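Local coordinates for thylakoid lumenal 15 kDa protein 1, chloroplastic (Arabidopsis thaliana, PDB 3N90), which is of unknown function but folds as a pentapeptide repeat protein, a right-handed quadrilateral beta helix, in the thylakoid lumen of the chloroplast, at residues Gln118-Tyr121 and Leu122-Ala126; Ala46-Gly50 and Ala51-Asp55; Asn135-Arg138 and Asp139-Cys143; Ser36-Gln40 and Ala41-Gly45; Gln26-Ile29 and Arg30-Phe33. The protein carries 2 engineered substitutions. One frame throughout, in Å; residues are numbered along the deposited sequence.

Overall arrangement
From the N terminus the chain meets contact 5 (Gln26-Phe33), contact 4 (Ser36-Gly45), contact 2 (Ala46-Asp55), contact 1 (Gln118-Ala126) and contact 3 (Asn135-Cys143). Contacts 5, 4 and 2 each close a type II beta turn; contacts 1 and 3 lie in short helices. They follow in series, and none nests in or crosses another. Contacts 5 and 2 are stacked, their centres about 6 Å apart, with probable backbone hydrogen bonds from Leu28 N and Arg30 N to Lys47 O and Leu49 O. Contact 4 meets both through leucine and phenylalanine side chains inside the beta helix. Contacts 1 and 3 lie across the chain's centre from these three. They join helix 116-125 to helix 137-140 through a disulfide.

Contact 1 of 5, residues Gln118-Tyr121 and Leu122-Ala126; sequences QRVY and LCKVA
Leu122 N donates to Gln118 O at 3.0 Å, in a nearly straight bond (170°), and Cys123 N donates to Arg119 O at 2.9 Å. These are the steps of an alpha helix, unbroken from one segment into the next. The ladder then slackens: Lys124 N to Val120 O and Val125 N to Tyr121 O are both weak. Lys124 N is bonded better to Tyr121 O, three residues back, at 3.0 Å. It comes from above that carbonyl plane.

Tyr121 is the main side chain. Its CG is anti to the backbone N (chi1 178°), which carries the ring to the next turn. There CE2 lies 4.1 Å from Val125 CG2 and OH 3.9 Å from Val125 CG1. The hydroxyl is hydrogen-bonded to Gly101 N. With an alanine here, Val125 would probably lose its aromatic neighbour and Gly101 N its hydroxyl partner. Lys124 runs alongside Val120, with CE 4.1 Å from Val120 CG1. Arg119 lays its CG 3.8 Å from Cys123 SG. Its NH1 goes on to Leu141 O.

Gln118 and Leu122 face the last coils of the beta helix, where Gln118 OE1 accepts from Arg115 N, Gln118 NE2 bonds Met93 O and Leu122 touches Leu114. On the Cys123 side lies helix 137-140. Arg138 NH1 bonds Cys123 O, and the disulfide to Cys143 ties the two C-terminal elements together.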
loop_
_atom_site.group_PDB
_atom_site.type_symbol
_atom_site.label_atom_id
_atom_site.label_comp_id
_atom_site.label_asym_id
_atom_site.label_seq_id
_atom_site.Cartn_x
_atom_site.Cartn_y
_atom_site.Cartn_z
ATOM N N GLN A 118 7.681 -12.621 6.541
ATOM C CA GLN A 118 7.351 -11.481 5.685
ATOM C C GLN A 118 8.630 -10.788 5.205
ATOM O O GLN A 118 8.752 -10.443 4.017
ATOM C CB GLN A 118 6.489 -10.457 6.432
ATOM C CG GLN A 118 5.175 -10.987 6.923
ATOM C CD GLN A 118 4.416 -9.970 7.736
ATOM O OE1 GLN A 118 4.940 -9.392 8.705
ATOM N NE2 GLN A 118 3.172 -9.725 7.339
ATOM N N ARG A 119 9.574 -10.582 6.125
ATOM C CA ARG A 119 10.848 -9.961 5.757
ATOM C C ARG A 119 11.614 -10.844 4.754
ATOM O O ARG A 119 12.212 -10.347 3.793
ATOM C CB ARG A 119 11.681 -9.608 6.994
ATOM C CG ARG A 119 12.888 -8.752 6.687
ATOM C CD ARG A 119 13.614 -8.277 7.942
ATOM N NE ARG A 119 12.703 -7.928 9.032
ATOM C CZ ARG A 119 12.236 -6.709 9.311
ATOM N NH1 ARG A 119 12.561 -5.645 8.572
ATOM N NH2 ARG A 119 11.410 -6.561 10.341
ATOM N N VAL A 120 11.563 -12.157 4.960
ATOM C CA VAL A 120 12.239 -13.072 4.044
ATOM C C VAL A 120 11.700 -12.955 2.620
ATOM O O VAL A 120 12.483 -12.871 1.665
ATOM C CB VAL A 120 12.163 -14.555 4.533
ATOM C CG1 VAL A 120 12.631 -15.482 3.460
ATOM C CG2 VAL A 120 13.013 -14.734 5.782
ATOM N N TYR A 121 10.374 -12.912 2.467
ATOM C CA TYR A 121 9.786 -12.825 1.147
ATOM C C TYR A 121 10.087 -11.466 0.494
ATOM O O TYR A 121 10.531 -11.365 -0.654
ATOM C CB TYR A 121 8.244 -13.049 1.146
ATOM C CG TYR A 121 7.753 -12.876 -0.277
ATOM C CD1 TYR A 121 8.025 -13.864 -1.244
ATOM C CD2 TYR A 121 7.134 -11.678 -0.713
ATOM C CE1 TYR A 121 7.657 -13.697 -2.576
ATOM C CE2 TYR A 121 6.772 -11.509 -2.069
ATOM C CZ TYR A 121 7.033 -12.529 -2.984
ATOM O OH TYR A 121 6.671 -12.379 -4.312
ATOM N N LEU A 122 9.795 -10.412 1.246
ATOM C CA LEU A 122 9.966 -9.072 0.709
ATOM C C LEU A 122 11.414 -8.827 0.274
ATOM O O LEU A 122 11.645 -8.216 -0.776
ATOM C CB LEU A 122 9.524 -8.025 1.744
ATOM C CG LEU A 122 8.000 -7.940 1.929
ATOM C CD1 LEU A 122 7.653 -7.022 3.088
ATOM C CD2 LEU A 122 7.285 -7.496 0.679
ATOM N N CYS A 123 12.360 -9.338 1.066
ATOM C CA CYS A 123 13.803 -9.188 0.783
ATOM C C CYS A 123 14.249 -9.961 -0.453
ATOM O O CYS A 123 15.301 -9.639 -1.015
ATOM C CB CYS A 123 14.640 -9.606 1.971
ATOM S SG CYS A 123 14.642 -8.375 3.284
ATOM N N LYS A 124 13.475 -10.970 -0.866
ATOM C CA LYS A 124 13.767 -11.686 -2.101
ATOM C C LYS A 124 13.437 -10.838 -3.280
ATOM O O LYS A 124 13.995 -11.040 -4.359
ATOM C CB LYS A 124 12.941 -12.975 -2.247
ATOM C CG LYS A 124 13.453 -14.097 -1.403
ATOM C CD LYS A 124 12.520 -15.285 -1.488
ATOM C CE LYS A 124 13.019 -16.386 -0.555
ATOM N NZ LYS A 124 11.964 -17.401 -0.438
ATOM N N VAL A 125 12.467 -9.939 -3.118
ATOM C CA VAL A 125 12.029 -9.167 -4.274
ATOM C C VAL A 125 12.394 -7.684 -4.146
ATOM O O VAL A 125 12.025 -6.912 -5.032
ATOM C CB VAL A 125 10.494 -9.323 -4.557
ATOM C CG1 VAL A 125 10.147 -10.741 -5.071
ATOM C CG2 VAL A 125 9.684 -8.956 -3.329
ATOM N N ALA A 126 13.112 -7.310 -3.067
ATOM C CA ALA A 126 13.424 -5.914 -2.721
ATOM C C ALA A 126 14.645 -5.328 -3.409
ATOM O O ALA A 126 15.739 -5.915 -3.391
ATOM C CB ALA A 126 13.563 -5.739 -1.195
#

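Contact 2 of 5, residues Ala46-Gly50 and Ala51-Asp55; sequences AKLLG and ASFFD
Leu48 and Ala51 meet round a type II beta turn, a local contact at one corner of the quadrilateral beta helix. Ala51 N donates to Leu48 O at 3.0 Å, with an N-H...O angle of 161°. Gly50 is the third residue of the turn and has positive phi (72°). A side chain there would also be crowded by Leu49 CD2.

Inside the corner the packing is all carbon. Leu48 CD2 sits 3.6 Å from Ala51 CB and 3.8 Å from Phe53 CZ. One methyl thus fills the angle between the alanine and the ring. Leu48 CD1 reaches the same CZ at 4.0 Å, so the leucine fork grips the far end of the phenylalanine. The two side chains cross at about a right angle. Phe53 CG lies anti to its carbonyl carbon (chi1 -67°), and this brings the ring back toward Leu48. Beyond the corner, Ser52 OG accepts from Phe54 N at 3.3 Å and forms an ST turn.

The Phe53 ring also meets those of Phe33 and Phe73, nearly parallel to each. Lys47 shares backbone hydrogen bonds with Gln26 and Leu28. The spacing is that of a pentapeptide repeat. Leu48 and Phe53, five residues apart, are the large central residues that fill the interior, and Ala51 is the small residue packed between them at the bend.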
loop_
_atom_site.group_PDB
_atom_site.type_symbol
_atom_site.label_atom_id
_atom_site.label_comp_id
_atom_site.label_asym_id
_atom_site.label_seq_id
_atom_site.Cartn_x
_atom_site.Cartn_y
_atom_site.Cartn_z
ATOM N N ALA A 46 -1.604 8.794 -4.937
ATOM C CA ALA A 46 -2.599 9.200 -3.968
ATOM C C ALA A 46 -1.951 9.517 -2.609
ATOM O O ALA A 46 -0.865 9.015 -2.282
ATOM C CB ALA A 46 -3.668 8.146 -3.806
ATOM N N LYS A 47 -2.613 10.364 -1.835
ATOM C CA LYS A 47 -2.145 10.678 -0.501
ATOM C C LYS A 47 -3.019 9.904 0.478
ATOM O O LYS A 47 -4.217 10.193 0.679
ATOM C CB LYS A 47 -2.126 12.193 -0.215
ATOM C CG LYS A 47 -1.402 13.049 -1.236
ATOM C CD LYS A 47 0.035 12.590 -1.522
ATOM C CE LYS A 47 0.780 13.571 -2.453
ATOM N NZ LYS A 47 2.265 13.447 -2.273
ATOM N N LEU A 48 -2.416 8.862 1.052
ATOM C CA LEU A 48 -3.155 7.901 1.862
ATOM C C LEU A 48 -2.562 7.765 3.279
ATOM O O LEU A 48 -2.610 6.684 3.899
ATOM C CB LEU A 48 -3.140 6.532 1.166
ATOM C CG LEU A 48 -4.077 6.396 -0.056
ATOM C CD1 LEU A 48 -3.560 5.424 -1.090
ATOM C CD2 LEU A 48 -5.440 5.974 0.482
ATOM N N LEU A 49 -1.998 8.854 3.793
ATOM C CA LEU A 49 -1.489 8.810 5.135
ATOM C C LEU A 49 -2.554 8.277 6.099
ATOM O O LEU A 49 -3.667 8.805 6.153
ATOM C CB LEU A 49 -1.000 10.193 5.580
ATOM C CG LEU A 49 -0.471 10.273 7.025
ATOM C CD1 LEU A 49 0.732 11.223 7.068
ATOM C CD2 LEU A 49 -1.548 10.636 8.075
ATOM N N GLY A 50 -2.227 7.237 6.857
ATOM C CA GLY A 50 -3.157 6.762 7.937
ATOM C C GLY A 50 -4.431 6.065 7.429
ATOM O O GLY A 50 -5.308 5.701 8.225
ATOM N N ALA A 51 -4.479 5.813 6.119
ATOM C CA ALA A 51 -5.655 5.141 5.501
ATOM C C ALA A 51 -5.742 3.706 6.009
ATOM O O ALA A 51 -4.711 3.129 6.368
ATOM C CB ALA A 51 -5.529 5.158 3.957
ATOM N N SER A 52 -6.942 3.113 6.044
ATOM C CA SER A 52 -7.079 1.716 6.449
ATOM C C SER A 52 -7.384 0.871 5.211
ATOM O O SER A 52 -8.374 1.137 4.528
ATOM C CB SER A 52 -8.197 1.497 7.454
ATOM O OG SER A 52 -8.358 0.111 7.763
ATOM N N PHE A 53 -6.531 -0.101 4.954
ATOM C CA PHE A 53 -6.822 -1.197 3.951
ATOM C C PHE A 53 -6.986 -2.527 4.702
ATOM O O PHE A 53 -6.736 -3.601 4.149
ATOM C CB PHE A 53 -5.710 -1.288 2.906
ATOM C CG PHE A 53 -5.645 -0.063 2.012
ATOM C CD1 PHE A 53 -6.558 0.101 0.972
ATOM C CD2 PHE A 53 -4.694 0.938 2.242
ATOM C CE1 PHE A 53 -6.492 1.242 0.156
ATOM C CE2 PHE A 53 -4.635 2.067 1.446
ATOM C CZ PHE A 53 -5.530 2.213 0.392
ATOM N N PHE A 54 -7.473 -2.440 5.936
ATOM C CA PHE A 54 -7.610 -3.601 6.798
ATOM C C PHE A 54 -8.490 -4.683 6.127
ATOM O O PHE A 54 -9.668 -4.445 5.880
ATOM C CB PHE A 54 -8.248 -3.214 8.136
ATOM C CG PHE A 54 -8.298 -4.344 9.120
ATOM C CD1 PHE A 54 -7.273 -4.477 10.079
ATOM C CD2 PHE A 54 -9.325 -5.286 9.098
ATOM C CE1 PHE A 54 -7.278 -5.522 11.008
ATOM C CE2 PHE A 54 -9.340 -6.349 10.046
ATOM C CZ PHE A 54 -8.297 -6.453 10.995
ATOM N N ASP A 55 -7.906 -5.838 5.820
ATOM C CA ASP A 55 -8.639 -6.931 5.146
ATOM C C ASP A 55 -9.254 -6.515 3.802
ATOM O O ASP A 55 -10.241 -7.141 3.366
ATOM C CB ASP A 55 -9.756 -7.492 6.031
ATOM C CG ASP A 55 -9.792 -9.031 6.026
ATOM O OD1 ASP A 55 -9.207 -9.663 5.124
ATOM O OD2 ASP A 55 -10.331 -9.587 7.002
#

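Contact 3 of 5, residues Asn135-Arg138 and Asp139-Cys143; sequences NATR and DTLLC
Thr137 O is gripped by two donors, Thr140 OG1 at 2.7 Å and Leu141 N at 3.1 Å. This is the tight side of the short helix. The hydroxyl of Thr140 stands between its own backbone N and carbonyl carbon (chi1 66°), which turns OG1 back onto the carbonyl. Thr140 OG1 is also hydrogen-bonded to Phe109 N. One step earlier, Thr140 N donates to Ala136 O at 3.0 Å, and Ala136 holds the N-cap position. Leu141 lies beside Thr137, pointing the same way, with CD1 3.9 Å from Thr137 CG2. Leu141 also packs on Leu114 and Leu122.

A Schellman motif ends the helix. Leu142 is its C-prime residue, with positive phi, and Cys143 N closes back on Arg138 O at 2.9 Å. Here Arg138 folds over the turn. Cys143 CB sits over one guanidinium face, 3.4 Å from Arg138 NH2, near the rim of the group. NH1 bonds both Cys123 O and Ala126 O, and NH2 bonds Asn144 OD1, which fixes the group's tilt.

The solvent side is looser. Asp139 is exposed and merely brings OD2 to 3.4 Å from Ala136 CB. Leu142 is also exposed and touches Arg119 of helix 116-125.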
loop_
_atom_site.group_PDB
_atom_site.type_symbol
_atom_site.label_atom_id
_atom_site.label_comp_id
_atom_site.label_asym_id
_atom_site.label_seq_id
_atom_site.Cartn_x
_atom_site.Cartn_y
_atom_site.Cartn_z
ATOM N N ASN A 135 15.693 6.564 0.751
ATOM C CA ASN A 135 15.973 5.397 1.590
ATOM C C ASN A 135 16.080 4.159 0.695
ATOM O O ASN A 135 15.389 4.036 -0.329
ATOM C CB ASN A 135 14.942 5.236 2.705
ATOM C CG ASN A 135 15.197 6.146 3.869
ATOM O OD1 ASN A 135 16.339 6.583 4.089
ATOM N ND2 ASN A 135 14.150 6.432 4.649
ATOM N N ALA A 136 16.992 3.252 1.023
ATOM C CA ALA A 136 17.170 2.096 0.154
ATOM C C ALA A 136 16.199 1.022 0.626
ATOM O O ALA A 136 16.117 0.761 1.831
ATOM C CB ALA A 136 18.612 1.588 0.204
ATOM N N THR A 137 15.449 0.433 -0.310
ATOM C CA THR A 137 14.303 -0.436 0.065
ATOM C C THR A 137 14.777 -1.552 0.956
ATOM O O THR A 137 14.190 -1.796 1.991
ATOM C CB THR A 137 13.540 -0.998 -1.154
ATOM O OG1 THR A 137 12.927 0.092 -1.849
ATOM C CG2 THR A 137 12.431 -2.009 -0.718
ATOM N N ARG A 138 15.900 -2.157 0.575
ATOM C CA ARG A 138 16.563 -3.231 1.342
ATOM C C ARG A 138 16.987 -2.823 2.738
ATOM O O ARG A 138 16.958 -3.648 3.644
ATOM C CB ARG A 138 17.777 -3.746 0.571
ATOM C CG ARG A 138 17.443 -4.347 -0.785
ATOM C CD ARG A 138 18.629 -5.069 -1.386
ATOM N NE ARG A 138 19.027 -6.264 -0.634
ATOM C CZ ARG A 138 18.344 -7.413 -0.614
ATOM N NH1 ARG A 138 17.200 -7.543 -1.274
ATOM N NH2 ARG A 138 18.795 -8.441 0.083
ATOM N N ASP A 139 17.405 -1.560 2.914
ATOM C CA ASP A 139 17.766 -1.059 4.242
ATOM C C ASP A 139 16.562 -0.848 5.122
ATOM O O ASP A 139 16.588 -1.159 6.316
ATOM C CB ASP A 139 18.575 0.233 4.140
ATOM C CG ASP A 139 19.935 0.015 3.533
ATOM O OD1 ASP A 139 20.463 -1.111 3.672
ATOM O OD2 ASP A 139 20.473 0.966 2.928
ATOM N N THR A 140 15.481 -0.302 4.551
ATOM C CA THR A 140 14.269 -0.096 5.325
ATOM C C THR A 140 13.724 -1.429 5.777
ATOM O O THR A 140 13.111 -1.517 6.831
ATOM C CB THR A 140 13.196 0.703 4.527
ATOM O OG1 THR A 140 12.738 -0.067 3.412
ATOM C CG2 THR A 140 13.800 2.014 4.023
ATOM N N LEU A 141 13.985 -2.463 4.974
ATOM C CA LEU A 141 13.573 -3.835 5.281
ATOM C C LEU A 141 14.608 -4.590 6.112
ATOM O O LEU A 141 14.324 -5.672 6.618
ATOM C CB LEU A 141 13.344 -4.621 3.975
ATOM C CG LEU A 141 12.055 -4.331 3.202
ATOM C CD1 LEU A 141 12.017 -4.973 1.850
ATOM C CD2 LEU A 141 10.827 -4.720 4.027
ATOM N N LEU A 142 15.809 -4.013 6.220
ATOM C CA LEU A 142 16.895 -4.596 7.015
ATOM C C LEU A 142 17.221 -5.989 6.502
ATOM O O LEU A 142 17.295 -6.963 7.275
ATOM C CB LEU A 142 16.538 -4.634 8.500
ATOM C CG LEU A 142 16.309 -3.259 9.149
ATOM C CD1 LEU A 142 15.694 -3.435 10.524
ATOM C CD2 LEU A 142 17.638 -2.473 9.209
ATOM N N CYS A 143 17.406 -6.077 5.187
ATOM C CA CYS A 143 17.650 -7.366 4.561
ATOM C C CYS A 143 18.987 -7.972 4.972
ATOM O O CYS A 143 19.049 -9.170 5.215
ATOM C CB CYS A 143 17.531 -7.271 3.048
ATOM S SG CYS A 143 15.833 -6.862 2.544
#

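Contact 4 of 5, residues Ser36-Gln40 and Ala41-Gly45; sequences SILRQ and ANFKG
A pentapeptide-repeat corner is built here by Leu38, Ala41 and Phe43, in a type II beta turn from Leu38 to Ala41. Ala41 N donates to Leu38 O at 3.1 Å, with an N-H...O angle of 156°. The N-H comes in from above the plane of the carbonyl. Gln40 is exposed and takes the third turn position, with a positive phi of 58°.

Leu38 points into the bend. Its CD2 lies 3.7 Å from Phe43 CZ, at the ring edge and near the ring plane. The same methyl is 3.9 Å from Ala41 CB. The other branch, CD1, is 4.0 Å from Phe43 CZ. Leu38 CG is anti to its carbonyl carbon (chi1 -73°), and from there both methyls reach the CZ end of the ring. If Leu38 were an alanine, the edge of Phe43 and the methyl of Ala41 would probably lose their shared packing partner, opening a gap in the interior.

Further on, Asn42 OD1 accepts from Lys44 N at 3.0 Å in an Asx turn. The Phe43 ring lies nearly parallel to that of Phe23 and meets Phe33 edge-to-face. Arg39 leaves the turn on the outside, where NE forms a salt bridge with Asp57.

Hydrocarbon fills the inner side, while Arg39 and Lys44 lie outside it. Leu38 O and Asn42 OD1 hold the backbone bends.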
loop_
_atom_site.group_PDB
_atom_site.type_symbol
_atom_site.label_atom_id
_atom_site.label_comp_id
_atom_site.label_asym_id
_atom_site.label_seq_id
_atom_site.Cartn_x
_atom_site.Cartn_y
_atom_site.Cartn_z
ATOM N N SER A 36 -12.843 -3.536 1.815
ATOM C CA SER A 36 -13.302 -3.247 0.457
ATOM C C SER A 36 -12.592 -4.094 -0.590
ATOM O O SER A 36 -11.497 -4.626 -0.365
ATOM C CB SER A 36 -13.159 -1.780 0.136
ATOM O OG SER A 36 -14.125 -1.085 0.884
ATOM N N ILE A 37 -13.238 -4.219 -1.765
ATOM C CA ILE A 37 -12.605 -4.864 -2.903
ATOM C C ILE A 37 -12.051 -3.764 -3.796
ATOM O O ILE A 37 -12.774 -2.851 -4.221
ATOM C CB ILE A 37 -13.609 -5.735 -3.724
ATOM C CG1 ILE A 37 -14.345 -6.732 -2.836
ATOM C CG2 ILE A 37 -12.821 -6.457 -4.821
ATOM C CD1 ILE A 37 -15.389 -7.571 -3.637
ATOM N N LEU A 38 -10.746 -3.816 -4.017
ATOM C CA LEU A 38 -10.009 -2.783 -4.733
ATOM C C LEU A 38 -9.143 -3.372 -5.845
ATOM O O LEU A 38 -8.050 -2.848 -6.144
ATOM C CB LEU A 38 -9.175 -1.922 -3.756
ATOM C CG LEU A 38 -10.029 -0.965 -2.917
ATOM C CD1 LEU A 38 -9.250 -0.566 -1.656
ATOM C CD2 LEU A 38 -10.397 0.246 -3.736
ATOM N N ARG A 39 -9.593 -4.508 -6.412
ATOM C CA ARG A 39 -8.827 -5.149 -7.459
ATOM C C ARG A 39 -8.707 -4.199 -8.632
ATOM O O ARG A 39 -9.706 -3.565 -9.050
ATOM C CB ARG A 39 -9.481 -6.443 -7.954
ATOM C CG ARG A 39 -9.638 -7.502 -6.964
ATOM C CD ARG A 39 -9.901 -8.815 -7.762
ATOM N NE ARG A 39 -9.446 -9.775 -6.836
ATOM C CZ ARG A 39 -8.782 -10.879 -7.018
ATOM N NH1 ARG A 39 -8.415 -11.407 -8.209
ATOM N NH2 ARG A 39 -8.488 -11.464 -5.899
ATOM N N GLN A 40 -7.481 -4.098 -9.128
ATOM C CA GLN A 40 -7.118 -3.193 -10.227
ATOM C C GLN A 40 -7.412 -1.713 -9.992
ATOM O O GLN A 40 -7.507 -0.945 -10.953
ATOM C CB GLN A 40 -7.831 -3.624 -11.520
ATOM C CG GLN A 40 -7.495 -5.003 -11.996
ATOM C CD GLN A 40 -8.328 -6.123 -11.374
ATOM O OE1 GLN A 40 -9.563 -6.034 -11.256
ATOM N NE2 GLN A 40 -7.650 -7.202 -10.999
ATOM N N ALA A 41 -7.591 -1.300 -8.734
ATOM C CA ALA A 41 -7.895 0.094 -8.442
ATOM C C ALA A 41 -6.643 0.901 -8.708
ATOM O O ALA A 41 -5.541 0.385 -8.575
ATOM C CB ALA A 41 -8.342 0.295 -6.998
ATOM N N ASN A 42 -6.830 2.168 -9.055
ATOM C CA ASN A 42 -5.731 3.082 -9.319
ATOM C C ASN A 42 -5.553 4.093 -8.191
ATOM O O ASN A 42 -6.376 5.000 -8.013
ATOM C CB ASN A 42 -6.001 3.833 -10.630
ATOM C CG ASN A 42 -4.783 4.606 -11.138
ATOM O OD1 ASN A 42 -3.745 4.666 -10.489
ATOM N ND2 ASN A 42 -4.937 5.216 -12.317
ATOM N N PHE A 43 -4.505 3.903 -7.385
ATOM C CA PHE A 43 -4.130 4.885 -6.350
ATOM C C PHE A 43 -2.801 5.566 -6.666
ATOM O O PHE A 43 -2.128 6.021 -5.761
ATOM C CB PHE A 43 -3.995 4.236 -4.955
ATOM C CG PHE A 43 -5.311 3.719 -4.369
ATOM C CD1 PHE A 43 -6.182 4.591 -3.713
ATOM C CD2 PHE A 43 -5.669 2.383 -4.494
ATOM C CE1 PHE A 43 -7.377 4.158 -3.147
ATOM C CE2 PHE A 43 -6.902 1.920 -3.942
ATOM C CZ PHE A 43 -7.749 2.830 -3.273
ATOM N N LYS A 44 -2.409 5.614 -7.934
ATOM C CA LYS A 44 -1.071 6.148 -8.248
ATOM C C LYS A 44 -0.929 7.572 -7.729
ATOM O O LYS A 44 -1.787 8.409 -8.002
ATOM C CB LYS A 44 -0.802 6.094 -9.757
ATOM C CG LYS A 44 0.561 6.681 -10.149
ATOM C CD LYS A 44 0.914 6.296 -11.581
ATOM C CE LYS A 44 2.370 6.637 -11.863
ATOM N NZ LYS A 44 2.791 6.134 -13.185
ATOM N N GLY A 45 0.109 7.829 -6.936
ATOM C CA GLY A 45 0.349 9.159 -6.343
ATOM C C GLY A 45 -0.708 9.679 -5.399
ATOM O O GLY A 45 -0.741 10.886 -5.094
#

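Contact 5 of 5, residues Gln26-Ile29 and Arg30-Phe33; sequences QTLI and RQDF
Arg30 follows Ile29 at the outer bend of a type II beta turn that runs from Leu28 to Gln31. It takes the positive-phi place in the turn (58°). Its CG lies 4.0 Å from Ile29 CG2, and beyond that the chain extends away from the contact.

Gln31 closes the turn, its N donating to Leu28 O at 3.1 Å (162°). Its CB packs 3.8 Å from Leu28 CB. Gln31 CG is anti to the backbone N (chi1 -158°), and the chain then bends at chi2. The amide therefore curls beside Leu28, with OE1 3.9 Å from Leu28 CD2. A water donates to Gln31 OE1 at 2.7 Å and makes a weak bond to Thr27 O. Gln31 NE2 is held by Thr13 OG1 and Tyr8 O.

Asp32 turns outward, and its OD1 accepts from Lys34 N. The Phe33 ring end nears Leu28, whose CD1 lies at the ring edge, 4.5 Å from Phe33 CZ. Phe33 meets Phe23 edge-to-face as well.

A buried amide thus stands where Ala41 and Ala51 stand in the later turns. Its polar ends are satisfied by a water and by the N-terminal region, which ties that region to this corner.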
loop_
_atom_site.group_PDB
_atom_site.type_symbol
_atom_site.label_atom_id
_atom_site.label_comp_id
_atom_site.label_asym_id
_atom_site.label_seq_id
_atom_site.Cartn_x
_atom_site.Cartn_y
_atom_site.Cartn_z
ATOM N N GLN A 26 -5.517 11.502 -5.640
ATOM C CA GLN A 26 -6.501 12.060 -4.736
ATOM C C GLN A 26 -6.020 12.130 -3.315
ATOM O O GLN A 26 -5.169 11.332 -2.894
ATOM C CB GLN A 26 -7.785 11.278 -4.835
ATOM C CG GLN A 26 -8.277 11.265 -6.279
ATOM C CD GLN A 26 -9.680 10.829 -6.391
ATOM O OE1 GLN A 26 -10.207 10.669 -7.493
ATOM N NE2 GLN A 26 -10.314 10.618 -5.259
ATOM N N THR A 27 -6.573 13.091 -2.571
ATOM C CA THR A 27 -6.300 13.221 -1.161
ATOM C C THR A 27 -7.245 12.325 -0.412
ATOM O O THR A 27 -8.467 12.560 -0.386
ATOM C CB THR A 27 -6.448 14.675 -0.692
ATOM O OG1 THR A 27 -5.593 15.477 -1.484
ATOM C CG2 THR A 27 -6.035 14.822 0.752
ATOM N N LEU A 28 -6.674 11.257 0.169
ATOM C CA LEU A 28 -7.423 10.246 0.893
ATOM C C LEU A 28 -6.816 9.957 2.280
ATOM O O LEU A 28 -6.709 8.811 2.709
ATOM C CB LEU A 28 -7.503 8.951 0.068
ATOM C CG LEU A 28 -8.073 9.153 -1.351
ATOM C CD1 LEU A 28 -7.641 8.032 -2.258
ATOM C CD2 LEU A 28 -9.565 9.266 -1.274
ATOM N N ILE A 29 -6.453 11.021 2.981
ATOM C CA ILE A 29 -5.846 10.885 4.290
ATOM C C ILE A 29 -6.820 10.194 5.224
ATOM O O ILE A 29 -7.956 10.634 5.390
ATOM C CB ILE A 29 -5.433 12.278 4.796
ATOM C CG1 ILE A 29 -4.300 12.833 3.905
ATOM C CG2 ILE A 29 -5.121 12.233 6.291
ATOM C CD1 ILE A 29 -3.866 14.304 4.243
ATOM N N ARG A 30 -6.394 9.085 5.831
ATOM C CA ARG A 30 -7.226 8.360 6.779
ATOM C C ARG A 30 -8.582 7.880 6.210
ATOM O O ARG A 30 -9.491 7.596 6.954
ATOM C CB ARG A 30 -7.408 9.165 8.083
ATOM C CG ARG A 30 -6.049 9.294 8.826
ATOM C CD ARG A 30 -6.190 10.279 9.971
ATOM N NE ARG A 30 -4.968 10.360 10.781
ATOM C CZ ARG A 30 -4.554 11.449 11.413
ATOM N NH1 ARG A 30 -5.224 12.592 11.283
ATOM N NH2 ARG A 30 -3.445 11.399 12.155
ATOM N N GLN A 31 -8.625 7.744 4.888
ATOM C CA GLN A 31 -9.762 7.104 4.218
ATOM C C GLN A 31 -9.913 5.653 4.709
ATOM O O GLN A 31 -8.904 4.914 4.882
ATOM C CB GLN A 31 -9.560 7.124 2.717
ATOM C CG GLN A 31 -10.889 6.973 1.953
ATOM C CD GLN A 31 -11.830 8.151 2.149
ATOM O OE1 GLN A 31 -11.380 9.313 2.233
ATOM N NE2 GLN A 31 -13.148 7.869 2.214
ATOM N N ASP A 32 -11.171 5.249 4.939
ATOM C CA ASP A 32 -11.498 3.924 5.462
ATOM C C ASP A 32 -11.867 3.004 4.270
ATOM O O ASP A 32 -12.961 3.070 3.743
ATOM C CB ASP A 32 -12.679 3.993 6.457
ATOM C CG ASP A 32 -12.917 2.669 7.191
ATOM O OD1 ASP A 32 -12.267 1.634 6.859
ATOM O OD2 ASP A 32 -13.748 2.638 8.136
ATOM N N PHE A 33 -10.929 2.176 3.845
ATOM C CA PHE A 33 -11.212 1.131 2.855
ATOM C C PHE A 33 -11.235 -0.257 3.508
ATOM O O PHE A 33 -10.974 -1.268 2.822
ATOM C CB PHE A 33 -10.127 1.104 1.766
ATOM C CG PHE A 33 -10.119 2.296 0.899
ATOM C CD1 PHE A 33 -11.009 2.411 -0.169
ATOM C CD2 PHE A 33 -9.188 3.301 1.107
ATOM C CE1 PHE A 33 -10.954 3.538 -1.008
ATOM C CE2 PHE A 33 -9.154 4.438 0.287
ATOM C CZ PHE A 33 -10.013 4.562 -0.763
HETATM O O HOH W 1 -11.585 11.618 0.800
#